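Chicken beta-microseminoprotein-like 3 (Gallus gallus, PDB 6RWC) is a small, disulfide-rich egg-white protein of the beta-microseminoprotein family whose biological role is still unknown. Local coordinates at residues 17-20 with 24-27; 31-36 with 40-45; 70-73 with 79-82. All coordinates share one frame; numbering follows the deposited sequence.

Three contacts of this helix-free chain illustrate three ways of holding strands together. Contacts 1 and 2 lie on the same side of the chain's centre and touch: strands 24-26 and 31-35 are neighbours in one four-stranded antiparallel sheet. Both are surface contacts, though contact 2 holds two buried cysteines, C33 and C35. Contact 2 is a regular beta ladder inside that sheet, locked by a disulfide, whereas contact 1 is a pure aromatic stack that joins the sheet to a separate two-stranded one. Contact 3, partly buried, lies on the opposite side of the chain's centre, about 29 Å from contact 2 between centres; there a single backbone bond, aliphatic groups and a sulfur hold an irregular tail against strand 67-72.

Contact 1. Residues 17-20 with 24-27; sequences NLYV and VWKT
Two antiparallel sheets of the beta-microseminoprotein fold meet here: strand 17-19 belongs to a two-stranded sheet with 12-14, and strand 24-26 is an outer strand of the four-stranded sheet. The backbones stay well separated, the nearest pair of CA atoms being Y19 CA and V24 CA at 8.7 Å, and the gap is bridged by just two side chains, Y19 and W25. Their rings form an offset stack. The planes are inclined by only 3°, and the centroid of the Y19 ring lies 3.7 Å from that of the six-membered ring of W25. Y19 CG sits 3.5 Å from W25 CH2, and Y19 CE1 comes equally near W25 CE2, at 3.5 Å. Each ring puts an atom over the middle of the other: W25 CZ2 lies above the centre of the phenol, and Y19 CE1 above the middle of the indole, close to the bond shared by its two rings. Beyond, on the pyrrole side, Y19 OH is 3.9 Å from W25 NE1. Although the rings are nearly parallel, the side chains cross at about a right angle. On W25, CG is placed between the backbone N and the carbonyl carbon (chi1 71°), which swings the indole across to the tyrosine. Each strand is held in its own sheet by backbone hydrogen bonds, Y19 with C12 and W25 with C33, and the disulfide C12-C35 joins the two sheets covalently. Both stacked residues remain partly exposed. The contact therefore depends on dispersion between flat pi surfaces and on shielding one face of each ring from water; with no hydrogen bond identified between the segments, the fit of two parallel rings carries the contact between these two strands.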
loop_
_atom_site.group_PDB
_atom_site.type_symbol
_atom_site.label_atom_id
_atom_site.label_comp_id
_atom_site.label_asym_id
_atom_site.label_seq_id
_atom_site.Cartn_x
_atom_site.Cartn_y
_atom_site.Cartn_z
ATOM N N ASN A 17 1.643 -7.091 -19.606
ATOM C CA ASN A 17 2.672 -6.069 -19.479
ATOM C C ASN A 17 4.015 -6.703 -19.130
ATOM O O ASN A 17 4.081 -7.753 -18.487
ATOM C CB ASN A 17 2.305 -5.037 -18.405
ATOM C CG ASN A 17 0.813 -4.787 -18.314
ATOM O OD1 ASN A 17 0.087 -4.946 -19.291
ATOM N ND2 ASN A 17 0.347 -4.400 -17.128
ATOM N N LEU A 18 5.091 -6.051 -19.564
ATOM C CA LEU A 18 6.451 -6.460 -19.231
ATOM C C LEU A 18 7.134 -5.319 -18.492
ATOM O O LEU A 18 7.207 -4.199 -19.008
ATOM C CB LEU A 18 7.257 -6.831 -20.477
ATOM C CG LEU A 18 8.748 -7.047 -20.191
ATOM C CD1 LEU A 18 8.953 -8.285 -19.328
ATOM C CD2 LEU A 18 9.545 -7.138 -21.480
ATOM N N TYR A 19 7.632 -5.608 -17.294
ATOM C CA TYR A 19 8.382 -4.652 -16.492
ATOM C C TYR A 19 9.846 -5.067 -16.466
ATOM O O TYR A 19 10.163 -6.216 -16.141
ATOM C CB TYR A 19 7.828 -4.576 -15.066
ATOM C CG TYR A 19 6.345 -4.282 -14.997
ATOM C CD1 TYR A 19 5.882 -2.986 -14.831
ATOM C CD2 TYR A 19 5.407 -5.305 -15.093
ATOM C CE1 TYR A 19 4.527 -2.713 -14.763
ATOM C CE2 TYR A 19 4.052 -5.040 -15.029
ATOM C CZ TYR A 19 3.618 -3.742 -14.864
ATOM O OH TYR A 19 2.270 -3.471 -14.798
ATOM N N VAL A 20 10.736 -4.134 -16.814
ATOM C CA VAL A 20 12.162 -4.442 -16.817
ATOM C C VAL A 20 12.661 -4.630 -15.387
ATOM O O VAL A 20 12.040 -4.191 -14.411
ATOM C CB VAL A 20 12.959 -3.347 -17.543
ATOM C CG1 VAL A 20 12.489 -3.214 -18.983
ATOM C CG2 VAL A 20 12.827 -2.021 -16.808
ATOM N N VAL A 24 10.119 0.027 -10.583
ATOM C CA VAL A 24 9.319 0.184 -9.375
ATOM C C VAL A 24 8.072 0.977 -9.742
ATOM O O VAL A 24 8.167 2.001 -10.428
ATOM C CB VAL A 24 10.103 0.894 -8.254
ATOM C CG1 VAL A 24 9.236 1.056 -7.017
ATOM C CG2 VAL A 24 11.377 0.126 -7.923
ATOM N N TRP A 25 6.909 0.508 -9.296
ATOM C CA TRP A 25 5.664 1.181 -9.641
ATOM C C TRP A 25 4.613 0.888 -8.584
ATOM O O TRP A 25 4.683 -0.116 -7.871
ATOM C CB TRP A 25 5.163 0.762 -11.027
ATOM C CG TRP A 25 4.639 -0.642 -11.105
ATOM C CD1 TRP A 25 3.330 -1.031 -11.064
ATOM C CD2 TRP A 25 5.409 -1.842 -11.258
ATOM N NE1 TRP A 25 3.240 -2.397 -11.177
ATOM C CE2 TRP A 25 4.500 -2.919 -11.296
ATOM C CE3 TRP A 25 6.778 -2.110 -11.362
ATOM C CZ2 TRP A 25 4.916 -4.244 -11.438
ATOM C CZ3 TRP A 25 7.189 -3.426 -11.500
ATOM C CH2 TRP A 25 6.262 -4.476 -11.535
ATOM N N LYS A 26 3.635 1.786 -8.499
ATOM C CA LYS A 26 2.502 1.649 -7.595
ATOM C C LYS A 26 1.283 1.179 -8.375
ATOM O O LYS A 26 1.042 1.628 -9.500
ATOM C CB LYS A 26 2.201 2.975 -6.893
ATOM C CG LYS A 26 1.145 2.890 -5.801
ATOM C CD LYS A 26 0.973 4.230 -5.102
ATOM C CE LYS A 26 0.462 5.292 -6.065
ATOM N NZ LYS A 26 0.399 6.641 -5.431
ATOM N N THR A 27 0.516 0.273 -7.777
ATOM C CA THR A 27 -0.622 -0.321 -8.456
ATOM C C THR A 27 -1.887 0.489 -8.184
ATOM O O THR A 27 -1.878 1.485 -7.457
ATOM C CB THR A 27 -0.800 -1.776 -8.027
ATOM O OG1 THR A 27 -1.115 -1.828 -6.630
ATOM C CG2 THR A 27 0.477 -2.560 -8.273
#

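Contact 2. Residues 31-36 with 40-45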
loop_
_atom_site.group_PDB
_atom_site.type_symbol
_atom_site.label_atom_id
_atom_site.label_comp_id
_atom_site.label_asym_id
_atom_site.label_seq_id
_atom_site.Cartn_x
_atom_site.Cartn_y
_atom_site.Cartn_z
ATOM N N TYR A 31 -0.523 -1.089 -3.832
ATOM C CA TYR A 31 0.671 -1.899 -3.656
ATOM C C TYR A 31 1.825 -1.226 -4.385
ATOM O O TYR A 31 1.628 -0.579 -5.418
ATOM C CB TYR A 31 0.483 -3.320 -4.206
ATOM C CG TYR A 31 -0.324 -4.257 -3.331
ATOM C CD1 TYR A 31 -1.703 -4.122 -3.215
ATOM C CD2 TYR A 31 0.289 -5.300 -2.648
ATOM C CE1 TYR A 31 -2.445 -4.985 -2.425
ATOM C CE2 TYR A 31 -0.446 -6.169 -1.853
ATOM C CZ TYR A 31 -1.813 -6.007 -1.747
ATOM O OH TYR A 31 -2.550 -6.867 -0.960
ATOM N N GLN A 32 3.028 -1.362 -3.838
ATOM C CA GLN A 32 4.239 -0.986 -4.554
ATOM C C GLN A 32 4.953 -2.253 -4.992
ATOM O O GLN A 32 5.277 -3.106 -4.159
ATOM C CB GLN A 32 5.180 -0.128 -3.708
ATOM C CG GLN A 32 6.525 0.102 -4.401
ATOM C CD GLN A 32 7.362 1.182 -3.748
ATOM O OE1 GLN A 32 8.504 0.948 -3.351
ATOM N NE2 GLN A 32 6.805 2.381 -3.652
ATOM N N CYS A 33 5.191 -2.370 -6.291
ATOM C CA CYS A 33 5.861 -3.523 -6.869
ATOM C C CYS A 33 7.258 -3.142 -7.343
ATOM O O CYS A 33 7.505 -2.007 -7.761
ATOM C CB CYS A 33 5.063 -4.086 -8.046
ATOM S SG CYS A 33 3.385 -4.634 -7.670
ATOM N N LYS A 34 8.169 -4.109 -7.277
ATOM C CA LYS A 34 9.496 -3.975 -7.857
ATOM C C LYS A 34 9.844 -5.255 -8.598
ATOM O O LYS A 34 9.631 -6.358 -8.085
ATOM C CB LYS A 34 10.561 -3.679 -6.797
ATOM C CG LYS A 34 11.943 -3.452 -7.387
ATOM C CD LYS A 34 12.894 -2.838 -6.377
ATOM C CE LYS A 34 14.210 -2.451 -7.037
ATOM N NZ LYS A 34 15.143 -1.789 -6.084
ATOM N N CYS A 35 10.370 -5.101 -9.810
ATOM C CA CYS A 35 10.791 -6.234 -10.624
ATOM C C CYS A 35 12.253 -6.538 -10.319
ATOM O O CYS A 35 13.150 -5.808 -10.753
ATOM C CB CYS A 35 10.585 -5.940 -12.106
ATOM S SG CYS A 35 11.011 -7.326 -13.163
ATOM N N LYS A 36 12.491 -7.608 -9.569
ATOM C CA LYS A 36 13.832 -8.061 -9.244
ATOM C C LYS A 36 14.189 -9.267 -10.101
ATOM O O LYS A 36 13.320 -9.916 -10.691
ATOM C CB LYS A 36 13.947 -8.409 -7.756
ATOM C CG LYS A 36 13.598 -7.256 -6.827
ATOM C CD LYS A 36 14.655 -6.162 -6.873
ATOM C CE LYS A 36 15.947 -6.618 -6.211
ATOM N NZ LYS A 36 17.016 -5.581 -6.295
ATOM N N MET A 40 9.071 -10.799 -9.160
ATOM C CA MET A 40 8.376 -9.561 -8.848
ATOM C C MET A 40 7.887 -9.611 -7.407
ATOM O O MET A 40 7.365 -10.632 -6.950
ATOM C CB MET A 40 7.195 -9.351 -9.798
ATOM C CG MET A 40 6.365 -8.109 -9.492
ATOM S SD MET A 40 4.896 -7.956 -10.534
ATOM C CE MET A 40 3.944 -9.376 -10.001
ATOM N N VAL A 41 8.070 -8.508 -6.687
ATOM C CA VAL A 41 7.663 -8.413 -5.292
ATOM C C VAL A 41 6.738 -7.212 -5.152
ATOM O O VAL A 41 7.122 -6.085 -5.483
ATOM C CB VAL A 41 8.871 -8.297 -4.344
ATOM C CG1 VAL A 41 9.891 -7.297 -4.881
ATOM C CG2 VAL A 41 8.418 -7.908 -2.947
ATOM N N CYS A 42 5.517 -7.454 -4.679
ATOM C CA CYS A 42 4.526 -6.407 -4.466
ATOM C C CYS A 42 4.101 -6.413 -3.004
ATOM O O CYS A 42 3.650 -7.443 -2.493
ATOM C CB CYS A 42 3.301 -6.608 -5.364
ATOM S SG CYS A 42 3.609 -6.583 -7.146
ATOM N N CYS A 43 4.234 -5.266 -2.340
ATOM C CA CYS A 43 3.892 -5.126 -0.930
ATOM C C CYS A 43 2.801 -4.076 -0.766
ATOM O O CYS A 43 2.809 -3.045 -1.446
ATOM C CB CYS A 43 5.118 -4.738 -0.094
ATOM S SG CYS A 43 6.534 -5.858 -0.242
ATOM N N SER A 44 1.865 -4.348 0.140
ATOM C CA SER A 44 0.776 -3.417 0.404
ATOM C C SER A 44 1.309 -2.152 1.067
ATOM O O SER A 44 2.129 -2.218 1.987
ATOM C CB SER A 44 -0.277 -4.076 1.292
ATOM O OG SER A 44 -1.283 -3.149 1.658
ATOM N N LEU A 45 0.839 -0.997 0.594
ATOM C CA LEU A 45 1.257 0.284 1.147
ATOM C C LEU A 45 0.365 0.765 2.283
ATOM O O LEU A 45 0.782 1.636 3.053
ATOM C CB LEU A 45 1.282 1.355 0.049
ATOM C CG LEU A 45 2.291 1.206 -1.090
ATOM C CD1 LEU A 45 2.049 2.274 -2.145
ATOM C CD2 LEU A 45 3.715 1.287 -0.564
#
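Y31 lays one face of its ring over S44, at the end of the beta hairpin made by strands 31-35 and 39-44, the two inner strands of the four-stranded antiparallel sheet. S44 CB makes a CH-pi contact 4.0 Å from the centroid of the Y31 ring, 22° off the ring normal, while the carbonyl carbon of C42 lies at the ring's edge. With CG beside the backbone N (chi1 -77°), the ring of Y31 is carried over the partner strand. The ladder beneath is regular: Q32 and C43 exchange two backbone hydrogen bonds, as do K34 and V41, the bond from V41 N to K34 O being 3.0 Å long. On the face bearing Q32 and K34, L45 CD2 packs 3.7 Å from Q32 CB, and V41 CG1 rests near K34 CB. Two further disulfides tie the hairpin outward, C35 to C12 and C43 to C2, so each strand is fastened to another part of the chain. On the face shared with Y31 and M40, C33 and C42 form a non-hydrogen-bonded pair, and a disulfide of 2.0 Å joins C33 SG to C42 SG with a torsion of 109° about the S-S bond.

Contact 3. Residues 70-73 with 79-82; sequences VVKK and SCKV
V70 and V82 meet obliquely, with one methyl of V82 directed at the branch point of V70: V82 CG2 stands 3.6 Å from V70 CB and 3.7 Å from V70 CG2. The other methyl of V70, CG1, is anti to the backbone N and reaches C80 CB at 3.7 Å while also staying near V82 CG2, and V70 thus touches two residues of 79-82. C80 points toward the strand, and its sulfur is flanked by the aliphatic part of K72. That lysine leaves the strand beside the segment and bends at chi2 (-84°), which brings three successive methylenes alongside the sulfur; the nearest, K72 CD, is 3.5 Å from C80 SG. V71 lends its backbone to the same site, with its carbonyl carbon 3.6 Å from C80 SG. One main-chain hydrogen bond accompanies this packing, from C80 N to V70 O, 2.8 Å long and nearly straight at 170° about the hydrogen. The N-H comes from above the carbonyl plane, 36° out of it. S79 adds its CA at 3.4 Å from V70 O, a CA-H...O contact that gives this oxygen a second, weaker neighbour, while the hydroxyl of S79 is engaged by R69. The contact fixes the irregular segment that follows strand 67-72 back against that strand, which pairs on with strand 57-62; the disulfide from C80 to C57 fastens the same segment to that second strand. Hydrophobic burial, a short backbone bond and a covalent crosslink thus act together where the backbones make only a single bridge, V71 with S79, and no regular ladder; the half-cystine sulfur lies against lysine methylenes and the V71 peptide, contacts of van der Waals kind.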
loop_
_atom_site.group_PDB
_atom_site.type_symbol
_atom_site.label_atom_id
_atom_site.label_comp_id
_atom_site.label_asym_id
_atom_site.label_seq_id
_atom_site.Cartn_x
_atom_site.Cartn_y
_atom_site.Cartn_z
ATOM N N VAL A 70 -6.470 8.591 11.034
ATOM C CA VAL A 70 -7.498 8.509 12.065
ATOM C C VAL A 70 -7.793 9.911 12.588
ATOM O O VAL A 70 -6.904 10.590 13.114
ATOM C CB VAL A 70 -7.063 7.571 13.201
ATOM C CG1 VAL A 70 -8.094 7.565 14.307
ATOM C CG2 VAL A 70 -6.840 6.161 12.664
ATOM N N VAL A 71 -9.046 10.344 12.449
ATOM C CA VAL A 71 -9.459 11.697 12.794
ATOM C C VAL A 71 -10.695 11.626 13.681
ATOM O O VAL A 71 -11.349 10.591 13.795
ATOM C CB VAL A 71 -9.744 12.553 11.546
ATOM C CG1 VAL A 71 -8.501 12.636 10.665
ATOM C CG2 VAL A 71 -10.928 11.978 10.776
ATOM N N LYS A 72 -11.010 12.759 14.305
ATOM C CA LYS A 72 -12.190 12.852 15.155
ATOM C C LYS A 72 -13.463 12.847 14.316
ATOM O O LYS A 72 -13.529 13.473 13.255
ATOM C CB LYS A 72 -12.133 14.125 16.000
ATOM C CG LYS A 72 -10.994 14.163 17.009
ATOM C CD LYS A 72 -11.358 13.432 18.294
ATOM C CE LYS A 72 -10.236 13.526 19.317
ATOM N NZ LYS A 72 -10.582 12.844 20.594
ATOM N N LYS A 73 -14.484 12.137 14.803
ATOM C CA LYS A 73 -15.759 12.103 14.089
ATOM C C LYS A 73 -16.421 13.476 14.075
ATOM O O LYS A 73 -17.065 13.853 13.089
ATOM C CB LYS A 73 -16.693 11.067 14.717
ATOM C CG LYS A 73 -16.234 9.624 14.574
ATOM C CD LYS A 73 -17.249 8.670 15.200
ATOM C CE LYS A 73 -16.898 7.216 14.918
ATOM N NZ LYS A 73 -17.880 6.272 15.523
ATOM N N SER A 79 -6.605 15.133 14.078
ATOM C CA SER A 79 -6.179 13.741 14.089
ATOM C C SER A 79 -6.262 13.173 15.500
ATOM O O SER A 79 -6.065 13.882 16.491
ATOM C CB SER A 79 -4.750 13.608 13.561
ATOM O OG SER A 79 -4.640 14.113 12.242
ATOM N N CYS A 80 -6.566 11.883 15.585
ATOM C CA CYS A 80 -6.606 11.196 16.866
ATOM C C CYS A 80 -5.271 10.519 17.145
ATOM O O CYS A 80 -4.521 10.171 16.228
ATOM C CB CYS A 80 -7.727 10.156 16.904
ATOM S SG CYS A 80 -9.404 10.829 16.962
ATOM N N LYS A 81 -4.977 10.343 18.429
ATOM C CA LYS A 81 -3.789 9.600 18.824
ATOM C C LYS A 81 -3.958 8.131 18.465
ATOM O O LYS A 81 -4.970 7.509 18.805
ATOM C CB LYS A 81 -3.537 9.757 20.322
ATOM C CG LYS A 81 -2.367 8.940 20.852
ATOM C CD LYS A 81 -1.046 9.379 20.235
ATOM C CE LYS A 81 0.125 8.593 20.812
ATOM N NZ LYS A 81 1.426 9.043 20.242
ATOM N N VAL A 82 -2.974 7.578 17.763
ATOM C CA VAL A 82 -2.960 6.169 17.392
ATOM C C VAL A 82 -1.712 5.536 17.984
ATOM O O VAL A 82 -0.607 6.076 17.843
ATOM C CB VAL A 82 -3.002 5.979 15.864
ATOM C CG1 VAL A 82 -3.017 4.500 15.515
ATOM C CG2 VAL A 82 -4.218 6.680 15.276
#